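Local structure of trehalose-6-phosphate phosphatase (Cryptococcus neoformans, 5DX9) at residues L108-M113 with V183-V188; E118-Y123 with I139-R144; D218-L223 with T282-H287. The protein is a magnesium-binding trehalose-phosphatase of the HAD clan, with a Rossmann-like core domain and a smaller cap domain that together hold a bound glycan. All coordinates share one frame; numbering follows the deposited sequence.

How the contacts relate
Contacts 1 and 2 are buried and belong to the cap domain, whereas contact 3 lies in the Rossmann-like core domain and is partly buried. The first two share helix 112-125, one at its N-terminal approach and one along its middle, and reach adjacent strands of the same antiparallel sheet, joined by a probable hydrogen bond from Val183 N to Ile139 O (3.0 Å). Contact 2 is nested within the chain loop that contact 1 closes, and contact 3 follows both in sequence. All three pack mainly through apolar side chains. Contact 2 adds a strand whose other face meets the glycan; contact 3 adds a water bridge between backbone carbonyls.

Contact 1. Residues L108-M113 with V183-V188; sequences LDMSWM and VRPLAV
Leu108, Met110 and Trp112 project in turn from the run into helix 112-125 onto the end of strand 180-185 and the turn after it. The aliphatic part of the contact centres on Leu108, whose two methyl groups divide the turn between them: CD2 meets Ala187 CB at 3.8 Å, while CD1 rests 4.0 Å from Val188 CG1 and also touches Pro185 CB. Met110, modelled as selenomethionine, bends at chi2 and chi3, which brings its tip back to the proline ring, with SE 3.8 Å from Pro185 CG.

Trp112 supplies the aromatic part. Its CG stands between the backbone N and the carbonyl carbon (chi1 57°), and the six-membered end of the indole is thereby laid along the strand. CZ3 packs 3.6 Å from Val183 CG1. Next to it, CH2 lies 3.5 Å from Val183 O, and CZ2 comes obliquely to within 3.8 Å of Pro185 N, so this end of the indole follows the backbone from Val183 to Pro185.

The polar side chains Asp109, Ser111 and Arg184 make bonds inside their own segments. Asp109 OD1 accepts from both Ser111 N, in an Asx turn, and Ser111 OG (2.8 Å), the two donors reaching it from the same face of the carboxylate. On the other segment a type I turn runs from Pro185 to Val188. Arg184, directed away from the contact, sends NH1 to Pro185 O (3.0 Å), with the acceptor nearly in the guanidinium plane.

The contact joins the residues leading into helix 112-125 to one end of the cap sheet. Strand 180-185 lies there between strands 139-142 and 172-177; Trp112 and Val183 both also touch Ile172, and Val183 extends the packing along the helix to Val116 and Phe120.

Contact 2. Residues E118-Y123 with I139-R144; sequences EIFKYY and ITWHYR. With G6P (6-O-phosphono-alpha-D-glucopyranose), chain B; GLC (alpha-D-glucopyranose), chain C.
Phe120 and Trp141 join a helix to the antiparallel sheet of the cap domain, in a helix-on-sheet layer whose opposite side faces the bound glycan. The axes of helix segment 118-123 and strand 139-142 approach to 9.2 Å and run nearly parallel (13°).

The Phe120 ring lies against the strand. Trp141 CB sits over the centre of one face, 3.6 Å from the ring centroid, a CH-pi contact, while Ile139 CG2 approaches the ring edge in plane, 3.6 Å from CD2. The indole continues from this CB with CG anti to the backbone N (chi1 -178°), which carries it along the helix to Tyr123; there Trp141 CZ2 packs 4.0 Å from Tyr123 CB. The Phe120 ring and the five-membered ring of Trp141 are near parallel but slid apart, with little overlap. Leu162 of helix 148-166 and Leu181 of the neighbouring strand also touch Phe120.

Thr140 points away from the helix into the glycan pocket, where its OG1 is hydrogen-bonded to Lys135 and lies 3.2 Å from O4 of 6-O-phosphono-alpha-D-glucopyranose. His142, held through NE2 by Glu133, presents its ring edge to the same sugar. Just past the strand, Arg144 grips the alpha-D-glucopyranose unit: NE donates to its O3 at 2.7 Å in a nearly straight bond (167°), and NH2 adds a weak one to that oxygen.

Contact 3. Residues D218-L223 with T282-H287; sequences DMFRAL and TLAGWH
Phe220 and Ala284 form the centre of this contact. The methyl group of Ala284 sits over the middle of one face of the Phe220 ring, CB lying 3.7 Å from the ring centroid and 14° off its normal, a CH-pi contact. Thr282 OG1 approaches the same ring obliquely, 3.5 Å from CD2, and Phe220 CB meets Leu283 CB at 3.7 Å. Phe220 CG stands anti to the carbonyl carbon (chi1 -56°), which directs the ring away from the helix and into the bend of the 282-287 segment. Towards the solvent, Leu283 CD1 packs 3.6 Å from Arg221 CB.

A water ties the two backbones together alongside this packing, donating to Phe220 O (2.8 Å) and to Leu283 O (2.7 Å).

Thr282 OG1 accepts from Ala284 N at 3.0 Å, closing an ST turn that sets Ala284 beside the ring. Glu217, at the start of the helix, anchors the turn from outside by bonding to Thr282 OG1 and Leu283 N. On the exposed side of the helix Arg221 NH2 forms a salt bridge with Asp218 OD1 (2.6 Å).

Thr274 of strand 270-275 touches both Phe220 and Thr282. Helix 217-225 follows strand 206-211 and the magnesium ligand Asp212, and the 282-287 segment runs into strand 286-288, next to strand 270-275 in the core sheet. A helix packed against the parallel part of the core sheet, beside a loop connecting two of its strands, is the alpha/beta layering expected of the Rossmann-like HAD core.

Contact 1. Residues L108-M113 with V183-V188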
loop_
_atom_site.group_PDB
_atom_site.type_symbol
_atom_site.label_atom_id
_atom_site.label_comp_id
_atom_site.label_asym_id
_atom_site.label_seq_id
_atom_site.Cartn_x
_atom_site.Cartn_y
_atom_site.Cartn_z
ATOM N N LEU A 108 0.021 -15.356 13.394
ATOM C CA LEU A 108 1.052 -14.512 13.990
ATOM C C LEU A 108 0.778 -14.222 15.466
ATOM O O LEU A 108 -0.372 -14.219 15.909
ATOM C CB LEU A 108 1.174 -13.200 13.213
ATOM C CG LEU A 108 1.475 -13.333 11.720
ATOM C CD1 LEU A 108 1.421 -11.976 11.036
ATOM C CD2 LEU A 108 2.827 -13.992 11.509
ATOM N N ASP A 109 1.848 -13.981 16.217
ATOM C CA ASP A 109 1.752 -13.642 17.633
ATOM C C ASP A 109 1.354 -12.178 17.799
ATOM O O ASP A 109 2.126 -11.275 17.477
ATOM C CB ASP A 109 3.084 -13.927 18.335
ATOM C CG ASP A 109 3.088 -13.491 19.791
ATOM O OD1 ASP A 109 2.004 -13.470 20.413
ATOM O OD2 ASP A 109 4.180 -13.171 20.311
HETATM N N MSE A 110 0.145 -11.947 18.304
HETATM C CA MSE A 110 -0.399 -10.595 18.387
HETATM C C MSE A 110 -0.514 -10.086 19.823
HETATM O O MSE A 110 -1.209 -9.101 20.088
HETATM C CB MSE A 110 -1.771 -10.541 17.708
HETATM C CG MSE A 110 -1.763 -10.986 16.250
HETATM SE SE MSE A 110 -0.842 -9.725 15.069
HETATM C CE MSE A 110 -2.110 -8.245 15.182
ATOM N N SER A 111 0.177 -10.746 20.745
ATOM C CA SER A 111 0.078 -10.397 22.162
ATOM C C SER A 111 0.695 -9.032 22.477
ATOM O O SER A 111 0.568 -8.526 23.595
ATOM C CB SER A 111 0.741 -11.477 23.019
ATOM O OG SER A 111 2.086 -11.683 22.627
ATOM N N TRP A 112 1.349 -8.437 21.484
ATOM C CA TRP A 112 2.036 -7.163 21.665
ATOM C C TRP A 112 1.087 -5.963 21.681
ATOM O O TRP A 112 1.475 -4.864 22.078
ATOM C CB TRP A 112 3.083 -6.970 20.559
ATOM C CG TRP A 112 2.513 -7.036 19.157
ATOM C CD1 TRP A 112 2.524 -8.114 18.314
ATOM C CD2 TRP A 112 1.851 -5.980 18.444
ATOM N NE1 TRP A 112 1.910 -7.795 17.125
ATOM C CE2 TRP A 112 1.489 -6.492 17.179
ATOM C CE3 TRP A 112 1.528 -4.653 18.752
ATOM C CZ2 TRP A 112 0.821 -5.724 16.224
ATOM C CZ3 TRP A 112 0.862 -3.892 17.801
ATOM C CH2 TRP A 112 0.519 -4.431 16.551
HETATM N N MSE A 113 -0.152 -6.165 21.248
HETATM C CA MSE A 113 -1.077 -5.049 21.068
HETATM C C MSE A 113 -1.394 -4.310 22.366
HETATM O O MSE A 113 -1.407 -3.076 22.391
HETATM C CB MSE A 113 -2.370 -5.533 20.419
HETATM C CG MSE A 113 -2.154 -6.132 19.041
HETATM SE SE MSE A 113 -3.632 -5.787 17.818
HETATM C CE MSE A 113 -3.437 -3.859 17.653
ATOM N N VAL A 183 2.539 0.798 14.996
ATOM C CA VAL A 183 3.149 -0.505 15.218
ATOM C C VAL A 183 2.330 -1.545 14.482
ATOM O O VAL A 183 1.108 -1.583 14.611
ATOM C CB VAL A 183 3.232 -0.865 16.712
ATOM C CG1 VAL A 183 3.938 -2.201 16.891
ATOM C CG2 VAL A 183 3.949 0.230 17.483
ATOM N N ARG A 184 3.006 -2.372 13.691
ATOM C CA ARG A 184 2.344 -3.419 12.923
ATOM C C ARG A 184 3.034 -4.747 13.156
ATOM O O ARG A 184 4.142 -4.786 13.685
ATOM C CB ARG A 184 2.351 -3.099 11.426
ATOM C CG ARG A 184 3.735 -3.165 10.787
ATOM C CD ARG A 184 3.645 -3.389 9.285
ATOM N NE ARG A 184 4.878 -3.009 8.605
ATOM C CZ ARG A 184 5.964 -3.774 8.522
ATOM N NH1 ARG A 184 5.989 -4.977 9.084
ATOM N NH2 ARG A 184 7.035 -3.329 7.879
ATOM N N PRO A 185 2.378 -5.843 12.758
ATOM C CA PRO A 185 3.029 -7.151 12.801
ATOM C C PRO A 185 4.250 -7.140 11.897
ATOM O O PRO A 185 4.197 -6.567 10.806
ATOM C CB PRO A 185 1.949 -8.105 12.280
ATOM C CG PRO A 185 0.660 -7.373 12.474
ATOM C CD PRO A 185 0.996 -5.928 12.261
ATOM N N LEU A 186 5.336 -7.753 12.352
ATOM C CA LEU A 186 6.592 -7.729 11.615
ATOM C C LEU A 186 6.492 -8.438 10.272
ATOM O O LEU A 186 7.150 -8.046 9.310
ATOM C CB LEU A 186 7.708 -8.368 12.446
ATOM C CG LEU A 186 9.054 -8.512 11.732
ATOM C CD1 LEU A 186 9.646 -7.142 11.417
ATOM C CD2 LEU A 186 10.024 -9.352 12.558
ATOM N N ALA A 187 5.661 -9.474 10.208
ATOM C CA ALA A 187 5.663 -10.388 9.069
ATOM C C ALA A 187 4.753 -9.950 7.922
ATOM O O ALA A 187 4.658 -10.637 6.906
ATOM C CB ALA A 187 5.278 -11.788 9.533
ATOM N N VAL A 188 4.086 -8.812 8.074
ATOM C CA VAL A 188 3.256 -8.290 6.994
ATOM C C VAL A 188 3.719 -6.909 6.549
ATOM O O VAL A 188 4.237 -6.125 7.344
ATOM C CB VAL A 188 1.775 -8.203 7.399
ATOM C CG1 VAL A 188 1.280 -9.557 7.889
ATOM C CG2 VAL A 188 1.573 -7.124 8.459
#

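Contact 2. Residues E118-Y123 with I139-R144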
loop_
_atom_site.group_PDB
_atom_site.type_symbol
_atom_site.label_atom_id
_atom_site.label_comp_id
_atom_site.label_asym_id
_atom_site.label_seq_id
_atom_site.Cartn_x
_atom_site.Cartn_y
_atom_site.Cartn_z
ATOM N N GLU A 118 -0.998 0.441 25.701
ATOM C CA GLU A 118 -0.702 1.035 27.000
ATOM C C GLU A 118 0.306 2.171 26.851
ATOM O O GLU A 118 0.164 3.227 27.468
ATOM C CB GLU A 118 -0.173 -0.024 27.973
ATOM C CG GLU A 118 0.213 0.529 29.336
ATOM C CD GLU A 118 0.892 -0.503 30.221
ATOM O OE1 GLU A 118 1.141 -0.196 31.405
ATOM O OE2 GLU A 118 1.177 -1.620 29.734
ATOM N N ILE A 119 1.318 1.952 26.017
ATOM C CA ILE A 119 2.337 2.966 25.790
ATOM C C ILE A 119 1.746 4.206 25.118
ATOM O O ILE A 119 2.019 5.337 25.528
ATOM C CB ILE A 119 3.491 2.415 24.933
ATOM C CG1 ILE A 119 4.271 1.356 25.715
ATOM C CG2 ILE A 119 4.415 3.541 24.500
ATOM C CD1 ILE A 119 5.409 0.725 24.933
ATOM N N PHE A 120 0.928 3.987 24.096
ATOM C CA PHE A 120 0.345 5.090 23.342
ATOM C C PHE A 120 -0.703 5.830 24.166
ATOM O O PHE A 120 -0.865 7.043 24.027
ATOM C CB PHE A 120 -0.268 4.586 22.034
ATOM C CG PHE A 120 0.747 4.311 20.957
ATOM C CD1 PHE A 120 2.035 4.815 21.057
ATOM C CD2 PHE A 120 0.413 3.555 19.845
ATOM C CE1 PHE A 120 2.969 4.564 20.069
ATOM C CE2 PHE A 120 1.343 3.301 18.855
ATOM C CZ PHE A 120 2.621 3.806 18.965
ATOM N N LYS A 121 -1.412 5.101 25.022
ATOM C CA LYS A 121 -2.355 5.725 25.943
ATOM C C LYS A 121 -1.604 6.632 26.899
ATOM O O LYS A 121 -2.051 7.736 27.208
ATOM C CB LYS A 121 -3.144 4.676 26.729
ATOM C CG LYS A 121 -4.383 4.153 26.026
ATOM C CD LYS A 121 -5.147 3.206 26.934
ATOM C CE LYS A 121 -6.371 2.636 26.247
ATOM N NZ LYS A 121 -7.014 1.580 27.081
ATOM N N TYR A 122 -0.460 6.147 27.367
ATOM C CA TYR A 122 0.404 6.919 28.243
ATOM C C TYR A 122 0.725 8.266 27.617
ATOM O O TYR A 122 0.602 9.307 28.262
ATOM C CB TYR A 122 1.697 6.153 28.534
ATOM C CG TYR A 122 2.724 6.959 29.293
ATOM C CD1 TYR A 122 2.805 6.886 30.675
ATOM C CD2 TYR A 122 3.613 7.794 28.629
ATOM C CE1 TYR A 122 3.738 7.620 31.376
ATOM C CE2 TYR A 122 4.547 8.537 29.322
ATOM C CZ TYR A 122 4.607 8.444 30.697
ATOM O OH TYR A 122 5.538 9.176 31.396
ATOM N N TYR A 123 1.132 8.239 26.353
ATOM C CA TYR A 123 1.561 9.451 25.667
ATOM C C TYR A 123 0.392 10.280 25.160
ATOM O O TYR A 123 0.524 11.487 24.985
ATOM C CB TYR A 123 2.501 9.104 24.512
ATOM C CG TYR A 123 3.882 8.741 24.989
ATOM C CD1 TYR A 123 4.817 9.724 25.273
ATOM C CD2 TYR A 123 4.244 7.416 25.184
ATOM C CE1 TYR A 123 6.081 9.398 25.723
ATOM C CE2 TYR A 123 5.503 7.080 25.638
ATOM C CZ TYR A 123 6.419 8.074 25.905
ATOM O OH TYR A 123 7.680 7.745 26.354
ATOM N N ILE A 139 -1.748 -0.371 15.535
ATOM C CA ILE A 139 -2.130 0.771 16.352
ATOM C C ILE A 139 -1.351 2.017 15.950
ATOM O O ILE A 139 -0.129 1.982 15.807
ATOM C CB ILE A 139 -1.900 0.501 17.850
ATOM C CG1 ILE A 139 -2.539 -0.826 18.266
ATOM C CG2 ILE A 139 -2.431 1.664 18.680
ATOM C CD1 ILE A 139 -2.162 -1.275 19.669
ATOM N N THR A 140 -2.067 3.121 15.784
ATOM C CA THR A 140 -1.453 4.372 15.369
ATOM C C THR A 140 -1.637 5.458 16.417
ATOM O O THR A 140 -2.742 5.668 16.913
ATOM C CB THR A 140 -2.036 4.869 14.039
ATOM O OG1 THR A 140 -1.863 3.862 13.035
ATOM C CG2 THR A 140 -1.345 6.152 13.601
ATOM N N TRP A 141 -0.546 6.138 16.750
ATOM C CA TRP A 141 -0.604 7.304 17.621
ATOM C C TRP A 141 -0.377 8.568 16.800
ATOM O O TRP A 141 0.670 8.730 16.172
ATOM C CB TRP A 141 0.433 7.198 18.743
ATOM C CG TRP A 141 0.401 8.351 19.709
ATOM C CD1 TRP A 141 -0.582 8.635 20.617
ATOM C CD2 TRP A 141 1.406 9.362 19.878
ATOM N NE1 TRP A 141 -0.253 9.763 21.332
ATOM C CE2 TRP A 141 0.956 10.230 20.895
ATOM C CE3 TRP A 141 2.632 9.623 19.260
ATOM C CZ2 TRP A 141 1.697 11.335 21.314
ATOM C CZ3 TRP A 141 3.362 10.724 19.674
ATOM C CH2 TRP A 141 2.893 11.566 20.690
ATOM N N HIS A 142 -1.368 9.454 16.798
ATOM C CA HIS A 142 -1.289 10.700 16.047
ATOM C C HIS A 142 -0.867 11.864 16.934
ATOM O O HIS A 142 -1.328 11.980 18.068
ATOM C CB HIS A 142 -2.637 11.026 15.402
ATOM C CG HIS A 142 -3.110 10.002 14.422
ATOM N ND1 HIS A 142 -2.676 9.965 13.116
ATOM C CD2 HIS A 142 -4.000 8.985 14.551
ATOM C CE1 HIS A 142 -3.265 8.966 12.484
ATOM N NE2 HIS A 142 -4.072 8.357 13.332
ATOM N N TYR A 143 -0.003 12.733 16.416
ATOM C CA TYR A 143 0.355 13.951 17.139
ATOM C C TYR A 143 0.348 15.163 16.210
ATOM O O TYR A 143 0.931 16.196 16.534
ATOM C CB TYR A 143 1.724 13.804 17.814
ATOM C CG TYR A 143 2.875 13.643 16.850
ATOM C CD1 TYR A 143 3.584 14.746 16.387
ATOM C CD2 TYR A 143 3.253 12.387 16.397
ATOM C CE1 TYR A 143 4.636 14.602 15.500
ATOM C CE2 TYR A 143 4.300 12.231 15.511
ATOM C CZ TYR A 143 4.990 13.341 15.066
ATOM O OH TYR A 143 6.034 13.178 14.181
ATOM N N ARG A 144 -0.319 15.040 15.064
ATOM C CA ARG A 144 -0.361 16.127 14.089
ATOM C C ARG A 144 -1.042 17.376 14.648
ATOM O O ARG A 144 -0.752 18.493 14.221
ATOM C CB ARG A 144 -1.073 15.684 12.806
ATOM C CG ARG A 144 -1.188 16.789 11.758
ATOM C CD ARG A 144 -1.860 16.308 10.477
ATOM N NE ARG A 144 -1.082 15.259 9.829
ATOM C CZ ARG A 144 0.008 15.472 9.099
ATOM N NH1 ARG A 144 0.455 16.706 8.916
ATOM N NH2 ARG A 144 0.655 14.450 8.558
HETATM C C1 G6P B . -3.540 7.583 8.125
HETATM C C2 G6P B . -4.285 6.638 9.059
HETATM C C3 G6P B . -3.331 5.834 9.919
HETATM C C4 G6P B . -2.397 5.023 9.045
HETATM C C5 G6P B . -1.793 5.788 7.851
HETATM C C6 G6P B . -1.598 4.872 6.628
HETATM O O1 G6P B . -2.899 8.653 8.822
HETATM O O2 G6P B . -5.174 7.397 9.876
HETATM O O3 G6P B . -4.058 4.900 10.729
HETATM O O4 G6P B . -1.382 4.545 9.939
HETATM O O5 G6P B . -2.586 6.870 7.337
HETATM O O6 G6P B . -2.459 5.268 5.530
HETATM P P G6P B . -2.068 4.941 3.983
HETATM O O1P G6P B . -3.355 4.739 3.039
HETATM O O2P G6P B . -1.288 6.078 3.443
HETATM O O3P G6P B . -1.165 3.609 4.005
HETATM C C1 GLC C . -2.370 9.632 7.916
HETATM C C2 GLC C . -1.502 10.638 8.674
HETATM C C3 GLC C . -2.356 11.550 9.544
HETATM C C4 GLC C . -3.481 12.191 8.743
HETATM C C5 GLC C . -4.281 11.131 7.992
HETATM C C6 GLC C . -5.295 11.751 7.031
HETATM O O2 GLC C . -0.538 9.926 9.473
HETATM O O3 GLC C . -1.533 12.577 10.107
HETATM O O4 GLC C . -4.313 12.931 9.650
HETATM O O5 GLC C . -3.422 10.298 7.216
HETATM O O6 GLC C . -4.651 12.720 6.192
#

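Contact 3. Residues D218-L223 with T282-H287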
loop_
_atom_site.group_PDB
_atom_site.type_symbol
_atom_site.label_atom_id
_atom_site.label_comp_id
_atom_site.label_asym_id
_atom_site.label_seq_id
_atom_site.Cartn_x
_atom_site.Cartn_y
_atom_site.Cartn_z
ATOM N N ASP A 218 8.069 -0.507 0.319
ATOM C CA ASP A 218 7.986 -1.966 0.301
ATOM C C ASP A 218 7.363 -2.427 -1.013
ATOM O O ASP A 218 7.783 -3.426 -1.597
ATOM C CB ASP A 218 7.168 -2.494 1.484
ATOM C CG ASP A 218 7.927 -2.438 2.797
ATOM O OD1 ASP A 218 9.174 -2.512 2.777
ATOM O OD2 ASP A 218 7.266 -2.325 3.854
HETATM N N MSE A 219 6.353 -1.690 -1.462
HETATM C CA MSE A 219 5.718 -1.946 -2.745
HETATM C C MSE A 219 6.699 -1.748 -3.894
HETATM O O MSE A 219 6.790 -2.580 -4.793
HETATM C CB MSE A 219 4.504 -1.036 -2.931
HETATM C CG MSE A 219 3.436 -1.221 -1.873
HETATM SE SE MSE A 219 1.690 -0.619 -2.478
HETATM C CE MSE A 219 2.031 1.299 -2.599
ATOM N N PHE A 220 7.435 -0.641 -3.857
ATOM C CA PHE A 220 8.383 -0.321 -4.917
ATOM C C PHE A 220 9.486 -1.370 -5.000
ATOM O O PHE A 220 9.897 -1.762 -6.094
ATOM C CB PHE A 220 8.984 1.068 -4.696
ATOM C CG PHE A 220 7.956 2.164 -4.590
ATOM C CD1 PHE A 220 6.706 2.017 -5.173
ATOM C CD2 PHE A 220 8.236 3.334 -3.901
ATOM C CE1 PHE A 220 5.758 3.016 -5.075
ATOM C CE2 PHE A 220 7.290 4.337 -3.797
ATOM C CZ PHE A 220 6.051 4.179 -4.384
ATOM N N ARG A 221 9.956 -1.831 -3.840
ATOM C CA ARG A 221 11.001 -2.844 -3.795
ATOM C C ARG A 221 10.521 -4.165 -4.380
ATOM O O ARG A 221 11.241 -4.813 -5.137
ATOM C CB ARG A 221 11.496 -3.065 -2.363
ATOM C CG ARG A 221 12.560 -4.158 -2.255
ATOM C CD ARG A 221 13.384 -4.035 -0.983
ATOM N NE ARG A 221 12.539 -4.045 0.202
ATOM C CZ ARG A 221 12.416 -3.027 1.046
ATOM N NH1 ARG A 221 13.101 -1.909 0.854
ATOM N NH2 ARG A 221 11.613 -3.137 2.093
ATOM N N ALA A 222 9.305 -4.562 -4.022
ATOM C CA ALA A 222 8.743 -5.808 -4.521
ATOM C C ALA A 222 8.610 -5.755 -6.039
ATOM O O ALA A 222 8.782 -6.766 -6.720
ATOM C CB ALA A 222 7.394 -6.088 -3.873
ATOM N N LEU A 223 8.318 -4.569 -6.564
ATOM C CA LEU A 223 8.156 -4.386 -8.005
ATOM C C LEU A 223 9.486 -4.406 -8.744
ATOM O O LEU A 223 9.515 -4.398 -9.975
ATOM C CB LEU A 223 7.427 -3.077 -8.301
ATOM C CG LEU A 223 5.927 -3.097 -8.020
ATOM C CD1 LEU A 223 5.301 -1.738 -8.309
ATOM C CD2 LEU A 223 5.269 -4.192 -8.842
ATOM N N THR A 282 13.995 7.201 -3.535
ATOM C CA THR A 282 12.916 6.224 -3.576
ATOM C C THR A 282 13.298 5.033 -4.447
ATOM O O THR A 282 14.213 5.122 -5.266
ATOM C CB THR A 282 11.618 6.877 -4.107
ATOM O OG1 THR A 282 10.565 5.908 -4.168
ATOM C CG2 THR A 282 11.848 7.457 -5.493
ATOM N N LEU A 283 12.604 3.914 -4.261
ATOM C CA LEU A 283 12.803 2.742 -5.106
ATOM C C LEU A 283 11.808 2.747 -6.263
ATOM O O LEU A 283 11.836 1.868 -7.126
ATOM C CB LEU A 283 12.667 1.457 -4.294
ATOM C CG LEU A 283 13.785 1.187 -3.288
ATOM C CD1 LEU A 283 13.442 -0.009 -2.411
ATOM C CD2 LEU A 283 15.104 0.962 -4.013
ATOM N N ALA A 284 10.920 3.737 -6.269
ATOM C CA ALA A 284 10.017 3.938 -7.394
ATOM C C ALA A 284 10.809 4.405 -8.608
ATOM O O ALA A 284 11.902 4.948 -8.472
ATOM C CB ALA A 284 8.934 4.944 -7.046
ATOM N N GLY A 285 10.264 4.183 -9.797
ATOM C CA GLY A 285 10.921 4.620 -11.013
ATOM C C GLY A 285 10.502 6.024 -11.401
ATOM O O GLY A 285 11.193 6.687 -12.173
ATOM N N TRP A 286 9.367 6.474 -10.864
ATOM C CA TRP A 286 8.794 7.774 -11.212
ATOM C C TRP A 286 8.295 8.542 -9.990
ATOM O O TRP A 286 8.278 8.018 -8.875
ATOM C CB TRP A 286 7.628 7.608 -12.191
ATOM C CG TRP A 286 7.928 6.757 -13.373
ATOM C CD1 TRP A 286 7.744 5.409 -13.478
ATOM C CD2 TRP A 286 8.457 7.190 -14.630
ATOM N NE1 TRP A 286 8.135 4.973 -14.721
ATOM C CE2 TRP A 286 8.573 6.049 -15.448
ATOM C CE3 TRP A 286 8.853 8.431 -15.139
ATOM C CZ2 TRP A 286 9.063 6.113 -16.750
ATOM C CZ3 TRP A 286 9.337 8.491 -16.433
ATOM C CH2 TRP A 286 9.440 7.340 -17.222
ATOM N N HIS A 287 7.866 9.782 -10.213
ATOM C CA HIS A 287 7.224 10.557 -9.160
ATOM C C HIS A 287 6.129 11.455 -9.707
ATOM O O HIS A 287 6.077 11.756 -10.904
ATOM C CB HIS A 287 8.240 11.418 -8.398
ATOM C CG HIS A 287 8.595 12.698 -9.094
ATOM N ND1 HIS A 287 9.709 12.821 -9.902
ATOM C CD2 HIS A 287 7.986 13.907 -9.105
ATOM C CE1 HIS A 287 9.768 14.053 -10.377
ATOM N NE2 HIS A 287 8.738 14.733 -9.913
HETATM O O HOH W 1 9.886 0.237 -8.038
#